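PDB 4HA6: pyridoxine 4-oxidase from Mesorhizobium loti, which catalyses the FAD-dependent oxidation of pyridoxine by molecular oxygen to pyridoxal, as a member of the GMC oxidoreductase family. Local coordinates for residues 157-162 with 166-171; 140-145 with 191-196; 320-325 with 331-336. All coordinates share one frame; numbering follows the deposited sequence.

Interaction 1 of 3, residues 157-162 with 166-171; sequences FIEAGA and LPRLEG
A local helix-to-loop contact at the C-terminal end of helix 152-163 joins Gly161 and Ala162 to Leu166 and Arg168, as the chain folds back on the helix it has just left. One backbone bond closes the turn: Leu166 N donates to Gly161 O at 3.3 Å, with an angle of 148° at the hydrogen. A CA-H...O contact lies beside it, Ala162 CA to Leu166 O at 3.5 Å. The side chain of Leu166 runs alongside the same peptide, its CB 3.4 Å from Gly161 O and its CD1 4.0 Å from Gly161 CA. Further out, Arg168 is extended from CG to NE and reaches back to the helix. Its NH1 comes 4.0 Å from Ala162 CB, and its NH2 comes 3.9 Å from Ile158 CG2. The carboxylate of Glu159 lies at the guanidinium edge. The charges match a salt bridge, but the modelled approach is too short, so its exact geometry is doubtful. Arg168 itself is exposed to solvent. The loop is thus joined to the helix end by the backbone bond, the CA-H...O contact and the apolar packing of Leu166, with the charge pair doubtful in detail.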
loop_
_atom_site.group_PDB
_atom_site.type_symbol
_atom_site.label_atom_id
_atom_site.label_comp_id
_atom_site.label_asym_id
_atom_site.label_seq_id
_atom_site.Cartn_x
_atom_site.Cartn_y
_atom_site.Cartn_z
ATOM N N PHE A 157 12.299 22.208 3.063
ATOM C CA PHE A 157 11.109 21.942 2.274
ATOM C C PHE A 157 9.887 22.257 3.131
ATOM O O PHE A 157 8.944 22.923 2.682
ATOM C CB PHE A 157 11.116 20.479 1.855
ATOM C CG PHE A 157 9.837 20.006 1.228
ATOM C CD1 PHE A 157 9.542 20.310 -0.098
ATOM C CD2 PHE A 157 8.950 19.212 1.951
ATOM C CE1 PHE A 157 8.367 19.851 -0.693
ATOM C CE2 PHE A 157 7.767 18.746 1.367
ATOM C CZ PHE A 157 7.477 19.067 0.046
ATOM N N ILE A 158 9.931 21.799 4.376
ATOM C CA ILE A 158 8.823 21.993 5.308
ATOM C C ILE A 158 8.573 23.485 5.516
ATOM O O ILE A 158 7.425 23.932 5.489
ATOM C CB ILE A 158 9.077 21.222 6.631
ATOM C CG1 ILE A 158 8.777 19.732 6.422
ATOM C CG2 ILE A 158 8.210 21.744 7.784
ATOM C CD1 ILE A 158 9.188 18.851 7.569
ATOM N N GLU A 159 9.650 24.253 5.681
ATOM C CA GLU A 159 9.560 25.711 5.794
ATOM C C GLU A 159 8.960 26.368 4.549
ATOM O O GLU A 159 8.187 27.320 4.650
ATOM C CB GLU A 159 10.945 26.307 6.052
ATOM C CG GLU A 159 11.440 26.107 7.473
ATOM C CD GLU A 159 10.551 26.805 8.485
ATOM O OE1 GLU A 159 9.975 27.867 8.146
ATOM O OE2 GLU A 159 10.425 26.289 9.611
ATOM N N ALA A 160 9.337 25.874 3.374
ATOM C CA ALA A 160 8.805 26.413 2.127
ATOM C C ALA A 160 7.296 26.223 2.079
ATOM O O ALA A 160 6.552 27.163 1.797
ATOM C CB ALA A 160 9.477 25.743 0.930
ATOM N N GLY A 161 6.847 25.002 2.356
ATOM C CA GLY A 161 5.423 24.728 2.445
ATOM C C GLY A 161 4.701 25.570 3.493
ATOM O O GLY A 161 3.605 26.072 3.248
ATOM N N ALA A 162 5.310 25.705 4.665
ATOM C CA ALA A 162 4.727 26.477 5.758
ATOM C C ALA A 162 4.579 27.952 5.398
ATOM O O ALA A 162 3.601 28.593 5.782
ATOM C CB ALA A 162 5.554 26.307 7.036
ATOM N N LEU A 166 0.568 26.377 4.402
ATOM C CA LEU A 166 0.286 25.044 4.946
ATOM C C LEU A 166 0.552 24.984 6.450
ATOM O O LEU A 166 1.623 25.368 6.911
ATOM C CB LEU A 166 1.121 23.975 4.233
ATOM C CG LEU A 166 0.745 23.648 2.789
ATOM C CD1 LEU A 166 1.865 22.862 2.117
ATOM C CD2 LEU A 166 -0.567 22.861 2.735
ATOM N N PRO A 167 -0.420 24.480 7.224
ATOM C CA PRO A 167 -0.225 24.383 8.676
ATOM C C PRO A 167 0.802 23.318 9.076
ATOM O O PRO A 167 1.020 22.319 8.365
ATOM C CB PRO A 167 -1.622 24.015 9.199
ATOM C CG PRO A 167 -2.310 23.360 8.030
ATOM C CD PRO A 167 -1.771 24.058 6.806
ATOM N N ARG A 168 1.447 23.539 10.212
ATOM C CA ARG A 168 2.432 22.593 10.703
ATOM C C ARG A 168 1.745 21.496 11.508
ATOM O O ARG A 168 1.051 21.766 12.491
ATOM C CB ARG A 168 3.481 23.304 11.564
ATOM C CG ARG A 168 4.853 23.380 10.919
ATOM C CD ARG A 168 5.978 23.456 11.961
ATOM N NE ARG A 168 7.290 23.565 11.326
ATOM C CZ ARG A 168 7.733 24.675 10.738
ATOM N NH1 ARG A 168 6.967 25.760 10.702
ATOM N NH2 ARG A 168 8.933 24.702 10.174
ATOM N N LEU A 169 1.932 20.255 11.076
ATOM C CA LEU A 169 1.289 19.119 11.715
ATOM C C LEU A 169 2.331 18.319 12.486
ATOM O O LEU A 169 3.534 18.445 12.240
ATOM C CB LEU A 169 0.655 18.217 10.656
ATOM C CG LEU A 169 -0.361 18.799 9.664
ATOM C CD1 LEU A 169 -0.746 17.754 8.615
ATOM C CD2 LEU A 169 -1.594 19.286 10.389
ATOM N N GLU A 170 1.865 17.499 13.421
ATOM C CA GLU A 170 2.710 16.490 14.031
ATOM C C GLU A 170 2.333 15.114 13.485
ATOM O O GLU A 170 1.586 14.365 14.132
ATOM C CB GLU A 170 2.542 16.480 15.548
ATOM C CG GLU A 170 3.232 17.586 16.298
ATOM C CD GLU A 170 3.384 17.201 17.757
ATOM O OE1 GLU A 170 2.418 17.395 18.525
ATOM O OE2 GLU A 170 4.449 16.654 18.124
ATOM N N GLY A 171 2.866 14.769 12.313
ATOM C CA GLY A 171 2.465 13.547 11.638
ATOM C C GLY A 171 1.148 13.793 10.923
ATOM O O GLY A 171 0.551 14.864 11.079
#

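Interaction 2 of 3, residues 140-145 with 191-196; sequences PLPIHL and RRVTAA
Val193 sets its two methyl groups against the ring of Pro142, and the two side chains cross at about a right angle. CG1 of Val193 meets CD of Pro142 at 3.7 Å. CG2 of Val193 lies 4.1 Å from CG of the same ring. CG1 is anti to the backbone N (chi1 179°), and this rotation turns both branches of the fork to the proline, one to each of two neighbouring ring carbons. Both residues direct their CB toward the opposite segment. Leu141 adds a looser contact from beside the proline. Its CD2 lies 4.3 Å from Val193 CG1 and 4.2 Å from Val193 O. Its CB does not point at Val193, and it is the end of its side chain, CD2, that comes nearer. No hydrogen bond joins the two segments. Their closest CA atoms, those of Pro142 and Val193, are 7.3 Å apart.

The contact joins strand 141-142, which pairs in parallel with strand 125-126, to the link between strand 191-192 and helix 195-199. Arg188, on the partner strand 187-188, packs on both Pro142 and Val193, while Asn186 ND2 bonds to Pro142 O. Thr194 is the N-cap of helix 195-199, its OG1 bonded to Asp197 N, and Val193 comes just before that N-cap residue.

The side chain of Leu141 is about 5 Å from that of the FAD-binding residue His490, so the contact lies near the FAD site, although the cofactor itself is about 9 Å from the side chain of Leu141. Across the two segments the contact is apolar: it depends on the fit of methyl groups and ring carbons, while the backbone of Leu141 bonds to Ile124 and Asp126 instead.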
loop_
_atom_site.group_PDB
_atom_site.type_symbol
_atom_site.label_atom_id
_atom_site.label_comp_id
_atom_site.label_asym_id
_atom_site.label_seq_id
_atom_site.Cartn_x
_atom_site.Cartn_y
_atom_site.Cartn_z
ATOM N N PRO A 140 1.178 -2.777 19.265
ATOM C CA PRO A 140 2.337 -3.565 18.823
ATOM C C PRO A 140 3.238 -2.864 17.783
ATOM O O PRO A 140 4.414 -3.232 17.667
ATOM C CB PRO A 140 1.691 -4.821 18.222
ATOM C CG PRO A 140 0.321 -4.399 17.819
ATOM C CD PRO A 140 -0.103 -3.348 18.817
ATOM N N LEU A 141 2.700 -1.885 17.053
ATOM C CA LEU A 141 3.420 -1.213 15.967
ATOM C C LEU A 141 3.945 0.137 16.428
ATOM O O LEU A 141 3.153 1.068 16.617
ATOM C CB LEU A 141 2.471 -0.946 14.781
ATOM C CG LEU A 141 2.909 -1.131 13.321
ATOM C CD1 LEU A 141 2.196 -0.148 12.381
ATOM C CD2 LEU A 141 4.414 -1.105 13.128
ATOM N N PRO A 142 5.277 0.261 16.589
ATOM C CA PRO A 142 5.859 1.561 16.946
ATOM C C PRO A 142 5.619 2.586 15.845
ATOM O O PRO A 142 5.820 2.291 14.660
ATOM C CB PRO A 142 7.361 1.264 17.041
ATOM C CG PRO A 142 7.447 -0.202 17.300
ATOM C CD PRO A 142 6.292 -0.808 16.545
ATOM N N ILE A 143 5.176 3.777 16.233
ATOM C CA ILE A 143 5.105 4.898 15.307
ATOM C C ILE A 143 6.118 5.945 15.776
ATOM O O ILE A 143 6.049 6.424 16.913
ATOM C CB ILE A 143 3.695 5.551 15.261
ATOM C CG1 ILE A 143 2.575 4.499 15.265
ATOM C CG2 ILE A 143 3.591 6.529 14.068
ATOM C CD1 ILE A 143 2.721 3.402 14.191
ATOM N N HIS A 144 7.053 6.306 14.904
ATOM C CA HIS A 144 8.099 7.264 15.268
ATOM C C HIS A 144 7.827 8.612 14.614
ATOM O O HIS A 144 7.474 8.674 13.429
ATOM C CB HIS A 144 9.459 6.702 14.832
ATOM C CG HIS A 144 10.611 7.648 14.994
ATOM N ND1 HIS A 144 10.799 8.424 16.119
ATOM C CD2 HIS A 144 11.659 7.914 14.173
ATOM C CE1 HIS A 144 11.905 9.135 15.980
ATOM N NE2 HIS A 144 12.447 8.844 14.809
ATOM N N LEU A 145 7.973 9.684 15.392
ATOM C CA LEU A 145 7.849 11.049 14.885
ATOM C C LEU A 145 9.250 11.649 14.796
ATOM O O LEU A 145 9.809 12.070 15.807
ATOM C CB LEU A 145 6.993 11.909 15.828
ATOM C CG LEU A 145 5.508 11.575 16.025
ATOM C CD1 LEU A 145 4.819 12.557 16.972
ATOM C CD2 LEU A 145 4.779 11.529 14.697
ATOM N N ARG A 191 15.817 0.856 13.806
ATOM C CA ARG A 191 15.471 -0.328 13.024
ATOM C C ARG A 191 14.070 -0.280 12.441
ATOM O O ARG A 191 13.106 0.050 13.145
ATOM C CB ARG A 191 15.572 -1.580 13.886
ATOM C CG ARG A 191 16.598 -2.559 13.385
ATOM C CD ARG A 191 17.895 -2.340 14.118
ATOM N NE ARG A 191 17.714 -2.588 15.544
ATOM C CZ ARG A 191 18.063 -3.713 16.161
ATOM N NH1 ARG A 191 18.635 -4.696 15.476
ATOM N NH2 ARG A 191 17.852 -3.851 17.465
ATOM N N ARG A 192 13.950 -0.643 11.168
ATOM C CA ARG A 192 12.632 -0.800 10.571
ATOM C C ARG A 192 11.860 -1.834 11.384
ATOM O O ARG A 192 12.437 -2.809 11.900
ATOM C CB ARG A 192 12.726 -1.205 9.096
ATOM C CG ARG A 192 12.656 -2.697 8.848
ATOM C CD ARG A 192 11.733 -3.051 7.694
ATOM N NE ARG A 192 12.188 -2.515 6.416
ATOM C CZ ARG A 192 11.366 -2.222 5.415
ATOM N NH1 ARG A 192 10.074 -2.436 5.573
ATOM N NH2 ARG A 192 11.823 -1.730 4.267
ATOM N N VAL A 193 10.565 -1.596 11.550
ATOM C CA VAL A 193 9.703 -2.560 12.238
ATOM C C VAL A 193 8.583 -2.997 11.290
ATOM O O VAL A 193 7.809 -2.164 10.814
ATOM C CB VAL A 193 9.089 -1.961 13.523
ATOM C CG1 VAL A 193 8.181 -2.982 14.184
ATOM C CG2 VAL A 193 10.194 -1.514 14.480
ATOM N N THR A 194 8.493 -4.294 11.013
ATOM C CA THR A 194 7.502 -4.780 10.060
ATOM C C THR A 194 6.285 -5.357 10.754
ATOM O O THR A 194 6.247 -5.479 11.983
ATOM C CB THR A 194 8.085 -5.876 9.166
ATOM O OG1 THR A 194 8.265 -7.073 9.935
ATOM C CG2 THR A 194 9.415 -5.439 8.609
ATOM N N ALA A 195 5.291 -5.731 9.958
ATOM C CA ALA A 195 4.133 -6.433 10.495
ATOM C C ALA A 195 4.591 -7.708 11.192
ATOM O O ALA A 195 4.119 -8.029 12.287
ATOM C CB ALA A 195 3.145 -6.759 9.383
ATOM N N ALA A 196 5.525 -8.422 10.560
ATOM C CA ALA A 196 6.022 -9.693 11.092
ATOM C C ALA A 196 6.781 -9.487 12.407
ATOM O O ALA A 196 6.663 -10.295 13.345
ATOM C CB ALA A 196 6.895 -10.398 10.056
#

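Interaction 3 of 3, residues 320-325 with 331-336; sequences MRADSF and PEIVVG
Met320 and Ile333 form an antiparallel hydrogen-bonded pair, with Met320 N to Ile333 O at 3.1 Å, and a classic beta bulge places Glu332 and Ile333 together opposite Met320. Met320 O is gripped twice, by Glu332 N at 2.9 Å and by Ile333 N at 3.2 Å. The two donors reach it from opposite faces of its carbonyl plane, and both bonds are nearly straight.

On the side-chain face shared by Met320 and Ile333, Met320 CG touches Ile333 CG1 at 3.6 Å. Each of these atoms lies between its own backbone N and carbonyl carbon (chi1 63° and 59°), a rotation that sets the two against each other. It also carries Ile333 CD1 on to Ala322 CA, at 3.6 Å. The carboxylate of Glu332 works in two ways. OE1 uses its anti lone pair to accept from Ala322 N at 2.8 Å, which holds the start of the loop after Met320. The carboxylate also lies flat over one face of the Arg321 guanidinium, the planes 5° apart. OE2 is 3.6 Å from NH2 of Arg321, so this is attraction of charges without a directed bond. Arg321 NH1 bonds instead to Gln330 O.

The pair sits where strand 314-320 runs out into the loop, beside strand 333-338. Strand 355-362 flanks strand 333-338, and helix 392-409 packs on Ala322, Ile333 and Val335.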
loop_
_atom_site.group_PDB
_atom_site.type_symbol
_atom_site.label_atom_id
_atom_site.label_comp_id
_atom_site.label_asym_id
_atom_site.label_seq_id
_atom_site.Cartn_x
_atom_site.Cartn_y
_atom_site.Cartn_z
ATOM N N MET A 320 -2.285 18.455 0.233
ATOM C CA MET A 320 -2.933 19.759 0.147
ATOM C C MET A 320 -4.091 19.739 -0.848
ATOM O O MET A 320 -4.313 18.752 -1.565
ATOM C CB MET A 320 -1.901 20.827 -0.249
ATOM C CG MET A 320 -1.277 20.604 -1.635
ATOM S SD MET A 320 0.275 21.506 -1.956
ATOM C CE MET A 320 1.461 20.460 -1.113
ATOM N N ARG A 321 -4.833 20.835 -0.900
ATOM C CA ARG A 321 -5.860 20.960 -1.908
ATOM C C ARG A 321 -5.145 21.314 -3.210
ATOM O O ARG A 321 -4.015 21.816 -3.194
ATOM C CB ARG A 321 -6.888 22.025 -1.505
ATOM C CG ARG A 321 -7.608 21.724 -0.177
ATOM C CD ARG A 321 -8.523 20.497 -0.268
ATOM N NE ARG A 321 -9.697 20.785 -1.080
ATOM C CZ ARG A 321 -10.667 19.912 -1.340
ATOM N NH1 ARG A 321 -10.613 18.679 -0.841
ATOM N NH2 ARG A 321 -11.690 20.277 -2.104
ATOM N N ALA A 322 -5.781 21.028 -4.334
ATOM C CA ALA A 322 -5.154 21.276 -5.626
ATOM C C ALA A 322 -5.103 22.761 -6.022
ATOM O O ALA A 322 -4.328 23.124 -6.902
ATOM C CB ALA A 322 -5.842 20.472 -6.700
ATOM N N ASP A 323 -5.912 23.615 -5.394
ATOM C CA ASP A 323 -6.030 25.006 -5.860
ATOM C C ASP A 323 -5.592 26.058 -4.836
ATOM O O ASP A 323 -5.731 27.267 -5.070
ATOM C CB ASP A 323 -7.461 25.309 -6.337
ATOM C CG ASP A 323 -8.507 25.068 -5.255
ATOM O OD1 ASP A 323 -8.132 24.735 -4.109
ATOM O OD2 ASP A 323 -9.712 25.213 -5.547
ATOM N N SER A 324 -5.061 25.600 -3.708
ATOM C CA SER A 324 -4.727 26.511 -2.619
ATOM C C SER A 324 -3.853 25.868 -1.556
ATOM O O SER A 324 -4.080 24.724 -1.151
ATOM C CB SER A 324 -6.004 27.013 -1.956
ATOM O OG SER A 324 -5.711 27.610 -0.707
ATOM N N PHE A 325 -2.867 26.612 -1.079
ATOM C CA PHE A 325 -2.020 26.103 -0.005
ATOM C C PHE A 325 -2.644 26.336 1.376
ATOM O O PHE A 325 -2.200 25.762 2.367
ATOM C CB PHE A 325 -0.630 26.741 -0.070
ATOM C CG PHE A 325 0.158 26.358 -1.290
ATOM C CD1 PHE A 325 0.793 25.120 -1.362
ATOM C CD2 PHE A 325 0.283 27.239 -2.349
ATOM C CE1 PHE A 325 1.529 24.761 -2.480
ATOM C CE2 PHE A 325 1.016 26.900 -3.469
ATOM C CZ PHE A 325 1.651 25.655 -3.535
ATOM N N PRO A 331 -7.224 15.803 1.213
ATOM C CA PRO A 331 -6.171 16.105 0.230
ATOM C C PRO A 331 -6.634 15.829 -1.192
ATOM O O PRO A 331 -7.495 14.965 -1.393
ATOM C CB PRO A 331 -5.049 15.124 0.594
ATOM C CG PRO A 331 -5.261 14.795 2.060
ATOM C CD PRO A 331 -6.765 14.893 2.284
ATOM N N GLU A 332 -6.067 16.553 -2.158
ATOM C CA GLU A 332 -6.288 16.254 -3.574
ATOM C C GLU A 332 -4.964 15.960 -4.282
ATOM O O GLU A 332 -4.918 15.183 -5.235
ATOM C CB GLU A 332 -6.994 17.418 -4.280
ATOM C CG GLU A 332 -8.318 17.797 -3.668
ATOM C CD GLU A 332 -8.983 18.925 -4.425
ATOM O OE1 GLU A 332 -8.368 20.017 -4.539
ATOM O OE2 GLU A 332 -10.114 18.708 -4.913
ATOM N N ILE A 333 -3.889 16.598 -3.826
ATOM C CA ILE A 333 -2.563 16.335 -4.384
ATOM C C ILE A 333 -1.554 16.197 -3.250
ATOM O O ILE A 333 -1.883 16.418 -2.077
ATOM C CB ILE A 333 -2.092 17.451 -5.370
ATOM C CG1 ILE A 333 -2.052 18.811 -4.661
ATOM C CG2 ILE A 333 -2.967 17.522 -6.617
ATOM C CD1 ILE A 333 -1.742 19.993 -5.583
ATOM N N VAL A 334 -0.326 15.836 -3.607
ATOM C CA VAL A 334 0.757 15.683 -2.640
ATOM C C VAL A 334 2.067 16.067 -3.318
ATOM O O VAL A 334 2.254 15.812 -4.512
ATOM C CB VAL A 334 0.847 14.225 -2.113
ATOM C CG1 VAL A 334 0.989 13.247 -3.261
ATOM C CG2 VAL A 334 2.012 14.069 -1.114
ATOM N N VAL A 335 2.947 16.735 -2.578
ATOM C CA VAL A 335 4.297 17.009 -3.054
ATOM C C VAL A 335 5.232 16.533 -1.961
ATOM O O VAL A 335 5.100 16.955 -0.816
ATOM C CB VAL A 335 4.551 18.514 -3.314
ATOM C CG1 VAL A 335 6.022 18.754 -3.626
ATOM C CG2 VAL A 335 3.678 19.023 -4.451
ATOM N N GLY A 336 6.155 15.644 -2.301
ATOM C CA GLY A 336 7.028 15.051 -1.300
ATOM C C GLY A 336 8.479 15.427 -1.526
ATOM O O GLY A 336 8.905 15.647 -2.667
#

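How the interactions relate
From the N terminus, strand 141-142 comes first of the parts joined here, followed by helix 152-163. Interaction 1 closes the short turn at the end of that helix, bringing 166-171 back onto 157-162. Interaction 2 closes later, when 191-196 returns to 140-145, so interaction 1 is nested inside its loop. Interaction 3 follows in series and closes the loop between strands 314-320 and 333-338. Interactions 1 and 3 touch: Phe157 packs on Val335 and Gly336, and Leu166 on Met320 and Phe325. The helix and its exit loop are thereby joined to the antiparallel sheet. Interactions 1 and 2 meet lightly through Glu170 and Leu145, while interactions 2 and 3 stay about 16 Å apart at their nearest atoms.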